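Local coordinates for protein NleG5-1 effector (Enterobacteria phage YYZ-2008, PDB 5VGC) that probably acts as a ubiquitin-protein transferase through a RING-like region, and binds calcium ions, at residues S139-T142 with C148-E151; E36-I39 with L44-S47; E116-K121 with H175-R180. The protein carries 1 engineered substitution. One frame throughout, in Å; residues are numbered along the deposited sequence.

Contact 1 of 3, residues S139-T142 with C148-E151. With CA (calcium ion), chain G.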
ATOM      1  N   SER A 139     -27.647 -22.791 -17.968  1.00 35.61           N
ATOM      2  CA  SER A 139     -26.913 -21.626 -17.512  1.00 33.64           C
ATOM      3  C   SER A 139     -26.073 -21.896 -16.249  1.00 32.29           C
ATOM      4  O   SER A 139     -24.984 -21.326 -16.123  1.00 28.16           O
ATOM      5  CB  SER A 139     -27.849 -20.418 -17.309  1.00 39.88           C
ATOM      6  OG  SER A 139     -28.573 -20.520 -16.098  1.00 43.94           O
ATOM      7  N   LEU A 140     -26.553 -22.739 -15.332  1.00 26.76           N
ATOM      8  CA  LEU A 140     -25.765 -23.017 -14.127  1.00 24.33           C
ATOM      9  C   LEU A 140     -24.687 -24.090 -14.364  1.00 27.92           C
ATOM     10  O   LEU A 140     -23.762 -24.239 -13.551  1.00 24.80           O
ATOM     11  CB  LEU A 140     -26.679 -23.409 -12.960  1.00 29.21           C
ATOM     12  CG  LEU A 140     -27.672 -22.321 -12.487  1.00 32.77           C
ATOM     13  CD1 LEU A 140     -28.456 -22.819 -11.299  1.00 32.18           C
ATOM     14  CD2 LEU A 140     -26.972 -21.017 -12.120  1.00 45.03           C
ATOM     15  N   ARG A 141     -24.804 -24.836 -15.468  1.00 23.78           N
ATOM     16  CA  ARG A 141     -23.750 -25.765 -15.869  1.00 25.14           C
ATOM     17  C   ARG A 141     -22.518 -25.062 -16.438  1.00 24.42           C
ATOM     18  O   ARG A 141     -21.460 -25.673 -16.460  1.00 24.74           O
ATOM     19  CB  ARG A 141     -24.263 -26.809 -16.874  1.00 31.78           C
ATOM     20  CG  ARG A 141     -25.208 -27.825 -16.249  1.00 34.68           C
ATOM     21  CD  ARG A 141     -25.537 -29.035 -17.114  1.00 38.81           C
ATOM     22  NE  ARG A 141     -25.615 -30.229 -16.253  1.00 52.47           N
ATOM     23  CZ  ARG A 141     -24.855 -31.334 -16.329  1.00 63.81           C
ATOM     24  NH1 ARG A 141     -23.912 -31.492 -17.260  1.00 56.80           N
ATOM     25  NH2 ARG A 141     -25.050 -32.320 -15.452  1.00 74.29           N
ATOM     26  N   THR A 142     -22.631 -23.804 -16.888  1.00 22.25           N
ATOM     27  CA  THR A 142     -21.526 -23.145 -17.609  1.00 23.71           C
ATOM     28  C   THR A 142     -20.711 -22.176 -16.758  1.00 20.15           C
ATOM     29  O   THR A 142     -21.267 -21.353 -16.047  1.00 20.48           O
ATOM     30  CB  THR A 142     -22.016 -22.370 -18.833  1.00 26.55           C
ATOM     31  OG1 THR A 142     -22.812 -21.264 -18.398  1.00 31.70           O
ATOM     32  CG2 THR A 142     -22.824 -23.278 -19.768  1.00 29.89           C
ATOM     33  N   CYS A 148     -18.217 -22.208 -20.790  1.00 18.47           N
ATOM     34  CA  CYS A 148     -18.404 -23.599 -21.201  1.00 17.85           C
ATOM     35  C   CYS A 148     -18.757 -24.428 -19.996  1.00 13.23           C
ATOM     36  O   CYS A 148     -18.526 -24.024 -18.884  1.00 10.74           O
ATOM     37  CB  CYS A 148     -17.114 -24.165 -21.791  1.00 20.55           C
ATOM     38  SG  CYS A 148     -16.654 -23.452 -23.353  1.00 36.52           S
ATOM     39  N   GLU A 149     -19.308 -25.605 -20.226  1.00 16.33           N
ATOM     40  CA  GLU A 149     -19.463 -26.572 -19.148  1.00 14.95           C
ATOM     41  C   GLU A 149     -18.098 -27.201 -18.914  1.00 12.78           C
ATOM     42  O   GLU A 149     -17.533 -27.777 -19.836  1.00 13.55           O
ATOM     43  CB  GLU A 149     -20.501 -27.646 -19.488  1.00 15.66           C
ATOM     44  CG  GLU A 149     -20.786 -28.577 -18.313  1.00 15.68           C
ATOM     45  CD  GLU A 149     -21.610 -29.765 -18.694  1.00 19.98           C
ATOM     46  OE1 GLU A 149     -22.704 -29.525 -19.222  1.00 21.82           O
ATOM     47  OE2 GLU A 149     -21.178 -30.932 -18.466  1.00 47.45           O
ATOM     48  N   PRO A 150     -17.563 -27.087 -17.689  1.00 12.39           N
ATOM     49  CA  PRO A 150     -16.263 -27.712 -17.410  1.00 13.58           C
ATOM     50  C   PRO A 150     -16.408 -29.207 -17.189  1.00 14.06           C
ATOM     51  O   PRO A 150     -17.481 -29.663 -16.811  1.00 14.45           O
ATOM     52  CB  PRO A 150     -15.821 -27.022 -16.115  1.00 12.20           C
ATOM     53  CG  PRO A 150     -17.099 -26.702 -15.434  1.00 11.88           C
ATOM     54  CD  PRO A 150     -18.100 -26.388 -16.503  1.00 11.14           C
ATOM     55  N   GLU A 151     -15.336 -29.956 -17.433  1.00 15.99           N
ATOM     56  CA  GLU A 151     -15.284 -31.378 -17.081  1.00 17.34           C
ATOM     57  C   GLU A 151     -15.026 -31.568 -15.602  1.00 17.68           C
ATOM     58  O   GLU A 151     -15.765 -32.291 -14.899  1.00 19.55           O
ATOM     59  CB  GLU A 151     -14.247 -32.080 -17.927  1.00 21.04           C
ATOM     60  CG  GLU A 151     -14.464 -32.015 -19.463  1.00 22.33           C
ATOM     61  CD  GLU A 151     -15.912 -31.873 -19.982  1.00 26.96           C
ATOM     62  OE1 GLU A 151     -16.226 -30.766 -20.513  1.00 20.91           O
ATOM     63  OE2 GLU A 151     -16.754 -32.844 -19.880  1.00 26.93           O
TER
HETATM   64 CA    CA G 305     -18.879 -33.163 -21.167  0.50  8.43          CA

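Contact 2 of 3, residues E36-I39 with L44-S47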
ATOM      1  N   GLU A  36      12.791  15.170 -25.582  1.00 66.39           N
ATOM      2  CA  GLU A  36      14.004  14.606 -24.990  1.00 60.20           C
ATOM      3  C   GLU A  36      15.076  15.678 -25.012  1.00 63.52           C
ATOM      4  O   GLU A  36      15.030  16.566 -25.861  1.00 73.98           O
ATOM      5  CB  GLU A  36      14.486  13.356 -25.749  1.00 58.95           C
ATOM      6  CG  GLU A  36      15.196  13.593 -27.086  1.00 64.28           C
ATOM      7  CD  GLU A  36      15.946  12.360 -27.563  1.00 63.89           C
ATOM      8  OE1 GLU A  36      15.382  11.256 -27.406  1.00 68.49           O
ATOM      9  OE2 GLU A  36      17.089  12.489 -28.075  1.00 59.04           O
ATOM     10  N   ALA A  37      16.036  15.597 -24.091  1.00 80.38           N
ATOM     11  CA  ALA A  37      17.168  16.533 -24.079  1.00 58.81           C
ATOM     12  C   ALA A  37      18.451  15.779 -24.462  1.00 75.17           C
ATOM     13  O   ALA A  37      18.803  14.760 -23.840  1.00 66.21           O
ATOM     14  CB  ALA A  37      17.303  17.203 -22.725  1.00 52.14           C
ATOM     15  N   GLN A  38      19.129  16.276 -25.501  1.00 77.90           N
ATOM     16  CA  GLN A  38      20.405  15.712 -25.959  1.00 85.99           C
ATOM     17  C   GLN A  38      21.554  16.450 -25.276  1.00102.53           C
ATOM     18  O   GLN A  38      21.817  17.618 -25.580  1.00115.12           O
ATOM     19  CB  GLN A  38      20.543  15.776 -27.490  1.00 85.84           C
ATOM     20  CG  GLN A  38      19.950  14.577 -28.231  1.00 94.15           C
ATOM     21  CD  GLN A  38      20.802  13.312 -28.138  1.00111.70           C
ATOM     22  OE1 GLN A  38      22.031  13.365 -28.018  1.00111.71           O
ATOM     23  NE2 GLN A  38      20.144  12.165 -28.199  1.00 73.77           N
ATOM     24  N   ILE A  39      22.223  15.756 -24.355  1.00 92.87           N
ATOM     25  CA  ILE A  39      23.373  16.290 -23.631  1.00 88.09           C
ATOM     26  C   ILE A  39      24.673  15.803 -24.283  1.00 85.54           C
ATOM     27  O   ILE A  39      24.788  14.627 -24.657  1.00 52.77           O
ATOM     28  CB  ILE A  39      23.302  15.930 -22.120  1.00 91.65           C
ATOM     29  CG1 ILE A  39      22.255  16.816 -21.434  1.00 91.84           C
ATOM     30  CG2 ILE A  39      24.663  16.098 -21.429  1.00 81.43           C
ATOM     31  CD1 ILE A  39      21.922  16.423 -20.012  1.00 76.75           C
ATOM     32  N   LEU A  44      30.607  12.746 -26.511  1.00124.01           N
ATOM     33  CA  LEU A  44      29.698  11.598 -26.399  1.00100.32           C
ATOM     34  C   LEU A  44      28.268  12.116 -26.231  1.00 96.42           C
ATOM     35  O   LEU A  44      28.037  13.105 -25.513  1.00 68.18           O
ATOM     36  CB  LEU A  44      30.039  10.693 -25.203  1.00 97.60           C
ATOM     37  CG  LEU A  44      31.348   9.897 -25.165  1.00116.30           C
ATOM     38  CD1 LEU A  44      32.509  10.782 -24.744  1.00114.34           C
ATOM     39  CD2 LEU A  44      31.225   8.701 -24.226  1.00118.21           C
ATOM     40  N   MET A  45      27.324  11.435 -26.883  1.00109.93           N
ATOM     41  CA  MET A  45      25.898  11.774 -26.832  1.00125.27           C
ATOM     42  C   MET A  45      25.225  11.028 -25.678  1.00109.41           C
ATOM     43  O   MET A  45      25.452   9.826 -25.507  1.00139.68           O
ATOM     44  CB  MET A  45      25.197  11.342 -28.137  1.00164.70           C
ATOM     45  CG  MET A  45      25.735  11.915 -29.445  1.00182.55           C
ATOM     46  SD  MET A  45      25.258  10.961 -30.917  1.00178.03           S
ATOM     47  CE  MET A  45      23.464  11.031 -30.872  1.00169.76           C
ATOM     48  N   VAL A  46      24.412  11.737 -24.892  1.00 81.17           N
ATOM     49  CA  VAL A  46      23.486  11.102 -23.930  1.00 84.45           C
ATOM     50  C   VAL A  46      22.106  11.747 -24.044  1.00 86.96           C
ATOM     51  O   VAL A  46      21.993  12.973 -24.166  1.00 57.08           O
ATOM     52  CB  VAL A  46      23.968  11.156 -22.450  1.00 84.74           C
ATOM     53  CG1 VAL A  46      24.954  10.038 -22.157  1.00 75.18           C
ATOM     54  CG2 VAL A  46      24.578  12.496 -22.102  1.00 93.95           C
ATOM     55  N   SER A  47      21.066  10.912 -24.007  1.00 90.37           N
ATOM     56  CA  SER A  47      19.691  11.375 -24.187  1.00 74.06           C
ATOM     57  C   SER A  47      18.938  11.265 -22.870  1.00 53.42           C
ATOM     58  O   SER A  47      18.804  10.167 -22.318  1.00 74.11           O
ATOM     59  CB  SER A  47      18.987  10.545 -25.267  1.00 84.79           C
ATOM     60  OG  SER A  47      17.695  11.075 -25.541  1.00115.01           O
TER

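Contact 3 of 3, residues E116-K121 with H175-R180. With CA (calcium ion), chain E.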
ATOM      1  N   GLU A 116      -0.639 -22.136  -1.492  1.00 32.07           N
ATOM      2  CA  GLU A 116      -0.582 -23.605  -1.482  1.00 36.90           C
ATOM      3  C   GLU A 116      -1.844 -24.207  -0.840  1.00 32.78           C
ATOM      4  O   GLU A 116      -2.456 -25.122  -1.412  1.00 32.21           O
ATOM      5  CB  GLU A 116       0.706 -24.111  -0.804  1.00 48.46           C
ATOM      6  CG  GLU A 116       1.820 -24.514  -1.764  1.00 70.87           C
ATOM      7  CD  GLU A 116       1.926 -26.030  -1.925  1.00112.63           C
ATOM      8  OE1 GLU A 116       0.928 -26.651  -2.355  1.00112.62           O
ATOM      9  OE2 GLU A 116       2.999 -26.603  -1.619  1.00120.97           O
ATOM     10  N   GLU A 117      -2.223 -23.668   0.315  1.00 29.94           N
ATOM     11  CA  GLU A 117      -3.489 -23.978   0.968  1.00 31.72           C
ATOM     12  C   GLU A 117      -4.722 -23.788   0.036  1.00 29.24           C
ATOM     13  O   GLU A 117      -5.601 -24.675  -0.072  1.00 34.57           O
ATOM     14  CB  GLU A 117      -3.600 -23.146   2.259  1.00 38.51           C
ATOM     15  CG  GLU A 117      -4.974 -23.098   2.928  1.00 52.28           C
ATOM     16  CD  GLU A 117      -4.954 -22.801   4.418  1.00 57.63           C
ATOM     17  OE1 GLU A 117      -3.873 -22.917   5.036  1.00 67.44           O
ATOM     18  OE2 GLU A 117      -6.035 -22.466   4.957  1.00 52.54           O
ATOM     19  N   LEU A 118      -4.768 -22.649  -0.646  1.00 24.40           N
ATOM     20  CA  LEU A 118      -5.873 -22.330  -1.546  1.00 22.11           C
ATOM     21  C   LEU A 118      -5.949 -23.319  -2.741  1.00 21.12           C
ATOM     22  O   LEU A 118      -7.040 -23.871  -3.076  1.00 21.95           O
ATOM     23  CB  LEU A 118      -5.728 -20.885  -2.027  1.00 20.96           C
ATOM     24  CG  LEU A 118      -6.799 -20.259  -2.896  1.00 20.85           C
ATOM     25  CD1 LEU A 118      -8.171 -20.434  -2.282  1.00 22.48           C
ATOM     26  CD2 LEU A 118      -6.466 -18.786  -3.026  1.00 23.26           C
ATOM     27  N   LEU A 119      -4.795 -23.536  -3.371  1.00 21.01           N
ATOM     28  CA  LEU A 119      -4.698 -24.495  -4.470  1.00 22.38           C
ATOM     29  C   LEU A 119      -5.063 -25.916  -4.022  1.00 24.50           C
ATOM     30  O   LEU A 119      -5.818 -26.638  -4.722  1.00 25.50           O
ATOM     31  CB  LEU A 119      -3.292 -24.474  -5.081  1.00 25.24           C
ATOM     32  CG  LEU A 119      -2.934 -23.220  -5.882  1.00 25.67           C
ATOM     33  CD1 LEU A 119      -1.499 -23.293  -6.341  1.00 30.68           C
ATOM     34  CD2 LEU A 119      -3.839 -23.044  -7.097  1.00 26.40           C
ATOM     35  N   ASP A 120      -4.549 -26.306  -2.858  1.00 27.41           N
ATOM     36  CA  ASP A 120      -4.927 -27.598  -2.261  1.00 32.92           C
ATOM     37  C   ASP A 120      -6.431 -27.678  -2.045  1.00 29.78           C
ATOM     38  O   ASP A 120      -7.046 -28.714  -2.375  1.00 30.48           O
ATOM     39  CB  ASP A 120      -4.180 -27.877  -0.930  1.00 37.87           C
ATOM     40  CG  ASP A 120      -2.745 -28.354  -1.144  1.00 45.94           C
ATOM     41  OD1 ASP A 120      -2.332 -28.591  -2.301  1.00 57.74           O
ATOM     42  OD2 ASP A 120      -2.010 -28.495  -0.141  1.00 66.45           O
ATOM     43  N   LYS A 121      -7.034 -26.613  -1.509  1.00 26.05           N
ATOM     44  CA  LYS A 121      -8.486 -26.659  -1.323  1.00 25.91           C
ATOM     45  C   LYS A 121      -9.230 -26.745  -2.648  1.00 24.84           C
ATOM     46  O   LYS A 121     -10.220 -27.501  -2.753  1.00 29.28           O
ATOM     47  CB  LYS A 121      -9.028 -25.518  -0.489  1.00 25.41           C
ATOM     48  CG  LYS A 121     -10.502 -25.702  -0.173  1.00 28.01           C
ATOM     49  CD  LYS A 121     -10.900 -24.988   1.092  1.00 32.37           C
ATOM     50  CE  LYS A 121     -12.333 -25.335   1.457  1.00 37.40           C
ATOM     51  NZ  LYS A 121     -12.838 -24.288   2.400  1.00 44.22           N
ATOM     52  N   HIS A 175      -6.137 -20.426 -12.530  0.50 13.40           N
ATOM     53  CA  HIS A 175      -5.653 -19.231 -13.215  0.50 13.24           C
ATOM     54  C   HIS A 175      -5.982 -17.943 -12.454  0.50 14.66           C
ATOM     55  O   HIS A 175      -5.121 -17.065 -12.335  0.50 17.70           O
ATOM     56  CB  HIS A 175      -6.217 -19.163 -14.627  0.50 12.95           C
ATOM     57  CG  HIS A 175      -5.779 -17.963 -15.401  0.50 13.74           C
ATOM     58  ND1 HIS A 175      -6.601 -16.878 -15.616  0.50 13.33           N
ATOM     59  CD2 HIS A 175      -4.613 -17.686 -16.030  0.50 16.01           C
ATOM     60  CE1 HIS A 175      -5.958 -15.979 -16.339  0.50 16.07           C
ATOM     61  NE2 HIS A 175      -4.751 -16.446 -16.607  0.50 17.79           N
ATOM     62  N   LEU A 176      -7.203 -17.826 -11.937  1.00 11.91           N
ATOM     63  CA  LEU A 176      -7.593 -16.637 -11.159  1.00 13.29           C
ATOM     64  C   LEU A 176      -6.746 -16.507  -9.899  1.00 18.01           C
ATOM     65  O   LEU A 176      -6.261 -15.387  -9.583  1.00 23.43           O
ATOM     66  CB  LEU A 176      -9.064 -16.658 -10.743  1.00 11.76           C
ATOM     67  CG  LEU A 176     -10.115 -16.563 -11.841  1.00 10.93           C
ATOM     68  CD1 LEU A 176     -11.511 -16.749 -11.259  1.00 12.85           C
ATOM     69  CD2 LEU A 176     -10.033 -15.269 -12.596  1.00 12.07           C
ATOM     70  N   VAL A 177      -6.574 -17.630  -9.190  1.00 13.59           N
ATOM     71  CA  VAL A 177      -5.805 -17.599  -7.942  1.00 16.14           C
ATOM     72  C   VAL A 177      -4.314 -17.315  -8.223  1.00 14.80           C
ATOM     73  O   VAL A 177      -3.722 -16.397  -7.613  1.00 14.59           O
ATOM     74  CB  VAL A 177      -6.002 -18.902  -7.126  1.00 26.28           C
ATOM     75  CG1 VAL A 177      -4.998 -19.017  -5.976  1.00 47.17           C
ATOM     76  CG2 VAL A 177      -7.416 -18.961  -6.601  1.00 23.40           C
ATOM     77  N   LYS A 178      -3.717 -18.066  -9.154  1.00 13.79           N
ATOM     78  CA  LYS A 178      -2.297 -17.869  -9.472  1.00 12.10           C
ATOM     79  C   LYS A 178      -1.946 -16.471  -9.983  1.00 11.15           C
ATOM     80  O   LYS A 178      -0.849 -15.984  -9.734  1.00 11.11           O
ATOM     81  CB  LYS A 178      -1.807 -18.929 -10.437  1.00 13.56           C
ATOM     82  CG  LYS A 178      -1.657 -20.318  -9.796  1.00 15.83           C
ATOM     83  CD  LYS A 178      -1.049 -21.258 -10.815  1.00 18.55           C
ATOM     84  CE  LYS A 178      -0.777 -22.645 -10.298  1.00 22.23           C
ATOM     85  NZ  LYS A 178      -0.087 -23.401 -11.381  1.00 24.92           N
ATOM     86  N   THR A 179      -2.870 -15.822 -10.687  1.00 10.78           N
ATOM     87  CA  THR A 179      -2.675 -14.443 -11.126  1.00  9.86           C
ATOM     88  C   THR A 179      -3.159 -13.442 -10.076  1.00  9.20           C
ATOM     89  O   THR A 179      -3.169 -12.249 -10.349  1.00  9.00           O
ATOM     90  CB  THR A 179      -3.375 -14.146 -12.477  1.00 11.85           C
ATOM     91  OG1 THR A 179      -4.796 -14.285 -12.347  1.00 12.83           O
ATOM     92  CG2 THR A 179      -2.862 -15.069 -13.586  1.00 15.77           C
ATOM     93  N   ARG A 180      -3.561 -13.898  -8.878  1.00  9.33           N
ATOM     94  CA  ARG A 180      -4.045 -12.983  -7.837  1.00  8.88           C
ATOM     95  C   ARG A 180      -5.200 -12.081  -8.348  1.00  9.40           C
ATOM     96  O   ARG A 180      -5.376 -10.939  -7.889  1.00  9.02           O
ATOM     97  CB  ARG A 180      -2.866 -12.129  -7.282  1.00  9.33           C
ATOM     98  CG  ARG A 180      -1.948 -12.842  -6.296  1.00  9.73           C
ATOM     99  CD  ARG A 180      -0.992 -13.828  -6.957  1.00 10.48           C
ATOM    100  NE  ARG A 180      -0.039 -14.386  -5.983  1.00 13.00           N
ATOM    101  CZ  ARG A 180       0.914 -15.276  -6.268  1.00 14.51           C
ATOM    102  NH1 ARG A 180       1.057 -15.743  -7.508  1.00 18.46           N
ATOM    103  NH2 ARG A 180       1.729 -15.711  -5.310  1.00 16.84           N
TER
HETATM  104 CA    CA E 303      -5.407  -8.741  -6.794  1.00 44.54          CA
HETATM  105  O   HOH W   1      -7.398  -9.388  -5.768  1.00 21.60           O

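Contact 1 of 3, residues S139-T142 with C148-E151
Arg141, on the short helix 138-141, lies alongside Glu149 in the following loop, the two side chains running the same way. Its CB starts 3.9 Å from Glu149 OE1, and CG turns back beside the backbone N, anti to the carbonyl carbon. CD comes to 3.6 Å from Glu149 OE1, and the bend at chi3 (142°) then brings NH1 over the Glu149 carboxylate. There NH1 gives a salt-bridging hydrogen bond to Glu149 OE1, 3.0 Å long and at 159° at the hydrogen, and lies equally near Glu149 OE2 at 3.0 Å. OE1 lies in the guanidinium plane at its edge, but the donor comes from above the carboxylate, the two planes being 75° apart. NH2 makes a weak bond to the backbone O of Leu134. Nearer the backbone, Glu149 CA directs its hydrogen at Arg141 O (3.5 Å), while Pro150 CD lies 3.4 Å from the same oxygen. Glu151 OE2 binds a calcium ion at 2.5 Å together with Glu130. The loop lies just before the hairpin of strands 152-157 and 164-169, a position consistent with the first loop of the related RING and U-box folds. Glu149 OE2 remains 4.2 Å from the metal; arginine and calcium would both be expected to stabilise the Glu149 carboxylate as an anion.

Contact 2 of 3, residues E36-I39 with L44-S47
Gln38 and Ile39 pair with Ser47 and Val46 in an antiparallel hairpin whose short strand axes run at 153°, Ile39-Val46 being a hydrogen-bonded pair and Gln38-Ser47 a non-hydrogen-bonded one. Two bonds close the first pair, Ile39 N to Val46 O at 2.8 Å and Val46 N to Ile39 O at 2.9 Å. On the face that carries these two side chains, Ile39 CB lies 3.7 Å from Val46 CG2, a methyl that Ile39 CG2 also touches. Helix 22-34 packs against strand 37-41, with Ile28 touching both Ala37 and Ile39. The face of Gln38 and Ser47 gathers polar groups, Glu36 joining them, with Met45 CB 3.8 Å from Gln38 OE1. A bend at chi2 (-75°) brings the Gln38 amide beside Glu36 and Ser47, where NE2 donates to Glu36 OE2 at 3.1 Å and 165°, with the acceptor in the amide plane. Gln38 NE2 also bonds Asn62 OD1 and lies 3.5 Å from Ser47 CB. Ser47 OG lies over the flat face of the Glu36 carboxylate, 3.0 Å from Glu36 CD and as near to both oxygens. Strand 44-50 pairs in turn with strand 57-60, so the hairpin forms two strands of an antiparallel meander. With NE2 bonded to two oxygens, the rotation of the amide is fixed by its donors, and the Glu36 carboxylate, also loosely paired with Arg49, probably keeps its negative charge.

Contact 3 of 3, residues E116-K121 with H175-R180
Where Leu118 and Leu119 meet Val177 and Lys178 only aliphatic groups touch, and the flat groups stand beside this apolar patch. All three guanidinium nitrogens of Arg180 donate: NH1 to Lys178 O at 2.9 Å, with the oxygen 19° out of the plane, NE to Ser111 OG, and NH2 more weakly to Asn112 OD1. The His175 ring is modelled in two conformers; in one of them Thr179 CG2 rests over the rim of a face, a contact best regarded as doubtful. Leu118 and Val177 reach toward each other tip to tip. Chi1 of Leu118 (-176°) points its CG toward Val177, and chi2 (51°) then leaves CD2 as the leading branch, which lies 3.3 Å from Val177 CG1 while also touching CG2. Leu119 CD2 flanks the same methyl, CG1 of Val177, at 4.3 Å. Its other branch, CD1, meets Lys178 CE at 4.1 Å where the extended lysine chain passes at about a right angle. Helix 170-178 follows the hairpin of strands 152-157 and 164-169, the strand-strand-helix order of RING and U-box folds, and helix 111-125 packs against it, with Leu115 and Ile122 also covering Val177. A Schellman motif ends helix 170-178: Arg180, at positive phi, bonds through its N to Val177 O at 2.8 Å, and Ala181 N returns to Leu176 O. One turn back, His175 O accepts from Thr179 N and, at 2.8 Å, from Thr179 OG1, the two donors arriving from opposite faces of the carbonyl. The turn that follows the helix places Arg180 O 2.5 Å from a calcium ion, which also binds a water.

In the fold
Contact 2 comes first along the chain, in the three-stranded sheet of the N-terminal part, and closes before the others open. Its centre lies about 58 Å from that of contact 1 and about 47 Å from that of contact 3, on the opposite side of the chain's centre. Contacts 1 and 3 both belong to the RING-like NleG region, with centres about 21 Å apart and nearest atoms about 12 Å apart. Helix 111-125 and helix 170-178, joined by contact 3, enclose in sequence the helix and loop of contact 1 and the hairpin of strands 152-157 and 164-169. The protein is thus elongated, with its probable transferase region well separated from the N-terminal sheet.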